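Local coordinates for lipoprotein (Bacteroides vulgatus, PDB 3U6G), which is of unknown function but adopts an immunoglobulin-like beta fold and belongs to a family of PLAT/LH2- and C2-like calcium-binding lipoproteins, at residues A[10-15]-A[70-75]. Numbering follows the deposited sequence.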
loop_
_atom_site.group_PDB
_atom_site.type_symbol
_atom_site.label_atom_id
_atom_site.label_comp_id
_atom_site.label_asym_id
_atom_site.label_seq_id
_atom_site.Cartn_x
_atom_site.Cartn_y
_atom_site.Cartn_z
ATOM N N HIS A 10 -13.269 4.261 -7.209
ATOM C CA HIS A 10 -12.201 4.901 -6.453
ATOM C C HIS A 10 -11.074 5.226 -7.414
ATOM O O HIS A 10 -10.799 4.468 -8.363
ATOM C CB HIS A 10 -11.705 3.989 -5.326
ATOM C CG HIS A 10 -12.730 3.761 -4.273
ATOM N ND1 HIS A 10 -12.539 4.108 -2.954
ATOM C CD2 HIS A 10 -13.999 3.301 -4.364
ATOM C CE1 HIS A 10 -13.643 3.866 -2.276
ATOM N NE2 HIS A 10 -14.545 3.377 -3.111
ATOM N N LYS A 11 -10.412 6.353 -7.165
ATOM C CA LYS A 11 -9.342 6.790 -8.040
ATOM C C LYS A 11 -8.248 7.478 -7.255
ATOM O O LYS A 11 -8.536 8.195 -6.299
ATOM C CB LYS A 11 -9.910 7.755 -9.094
ATOM C CG LYS A 11 -8.888 8.270 -10.095
ATOM C CD LYS A 11 -9.520 8.812 -11.366
ATOM C CE LYS A 11 -10.303 10.054 -11.122
ATOM N NZ LYS A 11 -10.733 10.653 -12.436
ATOM N N ILE A 12 -7.010 7.296 -7.715
ATOM C CA ILE A 12 -5.863 8.045 -7.240
ATOM C C ILE A 12 -5.192 8.725 -8.417
ATOM O O ILE A 12 -4.931 8.110 -9.432
ATOM C CB ILE A 12 -4.829 7.101 -6.567
ATOM C CG1 ILE A 12 -5.404 6.516 -5.277
ATOM C CG2 ILE A 12 -3.485 7.809 -6.320
ATOM C CD1 ILE A 12 -5.421 7.442 -4.095
ATOM N N VAL A 13 -4.923 10.012 -8.256
ATOM C CA VAL A 13 -4.142 10.769 -9.212
ATOM C C VAL A 13 -2.872 11.237 -8.527
ATOM O O VAL A 13 -2.922 11.737 -7.411
ATOM C CB VAL A 13 -4.916 12.004 -9.717
ATOM C CG1 VAL A 13 -3.975 12.916 -10.548
ATOM C CG2 VAL A 13 -6.105 11.569 -10.541
ATOM N N ILE A 14 -1.732 11.059 -9.198
ATOM C CA ILE A 14 -0.451 11.539 -8.682
ATOM C C ILE A 14 0.163 12.515 -9.672
ATOM O O ILE A 14 0.216 12.241 -10.875
ATOM C CB ILE A 14 0.542 10.375 -8.432
ATOM C CG1 ILE A 14 -0.086 9.351 -7.482
ATOM C CG2 ILE A 14 1.843 10.910 -7.875
ATOM C CD1 ILE A 14 0.652 8.047 -7.382
ATOM N N GLN A 15 0.601 13.663 -9.160
ATOM C CA GLN A 15 1.316 14.647 -9.978
ATOM C C GLN A 15 2.608 15.031 -9.283
ATOM O O GLN A 15 2.625 15.202 -8.084
ATOM C CB GLN A 15 0.480 15.907 -10.158
ATOM C CG GLN A 15 -0.812 15.693 -10.917
ATOM C CD GLN A 15 -1.546 16.987 -11.207
ATOM O OE1 GLN A 15 -1.881 17.741 -10.294
ATOM N NE2 GLN A 15 -1.806 17.249 -12.484
ATOM N N PHE A 70 -14.632 -0.481 -2.350
ATOM C CA PHE A 70 -15.012 0.352 -1.205
ATOM C C PHE A 70 -13.818 1.023 -0.557
ATOM O O PHE A 70 -13.987 1.776 0.387
ATOM C CB PHE A 70 -15.855 -0.411 -0.176
ATOM C CG PHE A 70 -15.179 -1.622 0.398
ATOM C CD1 PHE A 70 -14.129 -1.475 1.291
ATOM C CD2 PHE A 70 -15.575 -2.904 0.047
ATOM C CE1 PHE A 70 -13.498 -2.577 1.844
ATOM C CE2 PHE A 70 -14.946 -4.006 0.609
ATOM C CZ PHE A 70 -13.889 -3.839 1.474
ATOM N N PHE A 71 -12.620 0.801 -1.099
ATOM C CA PHE A 71 -11.384 1.295 -0.539
ATOM C C PHE A 71 -10.283 1.224 -1.579
ATOM O O PHE A 71 -10.224 0.275 -2.352
ATOM C CB PHE A 71 -10.998 0.418 0.642
ATOM C CG PHE A 71 -9.744 0.839 1.363
ATOM C CD1 PHE A 71 -9.674 2.050 2.034
ATOM C CD2 PHE A 71 -8.654 -0.014 1.419
ATOM C CE1 PHE A 71 -8.524 2.433 2.721
ATOM C CE2 PHE A 71 -7.488 0.353 2.115
ATOM C CZ PHE A 71 -7.434 1.581 2.776
HETATM N N MSE A 72 -9.406 2.232 -1.576
HETATM C CA MSE A 72 -8.232 2.271 -2.426
HETATM C C MSE A 72 -7.147 3.025 -1.666
HETATM O O MSE A 72 -7.440 3.965 -0.939
HETATM C CB MSE A 72 -8.530 2.940 -3.783
HETATM C CG MSE A 72 -7.491 2.686 -4.996
HETATM SE SE MSE A 72 -7.952 3.783 -6.385
HETATM C CE MSE A 72 -6.962 2.827 -7.727
ATOM N N THR A 73 -5.914 2.565 -1.819
ATOM C CA THR A 73 -4.737 3.099 -1.117
ATOM C C THR A 73 -3.580 3.318 -2.061
ATOM O O THR A 73 -3.424 2.561 -3.024
ATOM C CB THR A 73 -4.200 2.080 -0.094
ATOM O OG1 THR A 73 -3.928 0.821 -0.745
ATOM C CG2 THR A 73 -5.194 1.872 1.008
ATOM N N CYS A 74 -2.748 4.314 -1.768
ATOM C CA CYS A 74 -1.525 4.569 -2.493
ATOM C C CYS A 74 -0.455 4.846 -1.453
ATOM O O CYS A 74 -0.608 5.764 -0.631
ATOM C CB CYS A 74 -1.691 5.786 -3.412
ATOM S SG CYS A 74 -0.175 6.287 -4.276
ATOM N N ALA A 75 0.589 4.023 -1.476
ATOM C CA ALA A 75 1.777 4.208 -0.636
ATOM C C ALA A 75 2.958 4.520 -1.518
ATOM O O ALA A 75 3.173 3.887 -2.539
ATOM C CB ALA A 75 2.064 2.956 0.207
#
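Strands 10-15 and 71-75 run in the same direction, their axes 16° apart and 7.1 Å from each other at closest approach, and they meet through side chains across the interior of an immunoglobulin-like beta sandwich. Strand 10-15 pairs antiparallel with strands 60-65 and 87-96, and 71-75 pairs antiparallel with strands 24-33 and 115-122. His-10, Ile-12 and Ile-14 send their CB atoms toward Met-72 and Cys-74, which face them in turn. The imidazole of His-10 lies against the backbone of Phe-70 and Phe-71: CE1 is 3.3 Å from Phe-70 C, and Phe-71 N sits 3.4 Å above one ring face, displaced toward the rim. Both ring nitrogens are hydrogen-bonded, ND1 to Thr-123 OG1 and NE2 to Gln-6 O, which fixes the rotation of the ring and links residues near both ends of the chain to this part of the sandwich. An alanine in place of His-10 would probably leave Thr-123 OG1 and Gln-6 O without these bonds and open a gap beside the peptide joining Phe-70 to Phe-71. Met-72, a selenomethionine, has CG anti to its backbone N (chi1 -162°) and an extended chain beyond it. Its SE reaches the opposing backbone, 3.5 Å from His-10 O, while its side chain crosses that of Ile-12 obliquely, SE lying 3.9 Å from Ile-12 CG1. Closer to the main chain, the CB atoms of Met-72 and His-10 are 3.7 Å apart. On the outer side of strand 71-75, Thr-73 and Ala-75 pack on Ala-75 and Thr-73 of the second subunit. Farther along the interior, Cys-74 CB rests 4.0 Å from Ile-12 CG2, and its thiol SG meets the terminal methyl CD1 of Ile-14 at 3.7 Å.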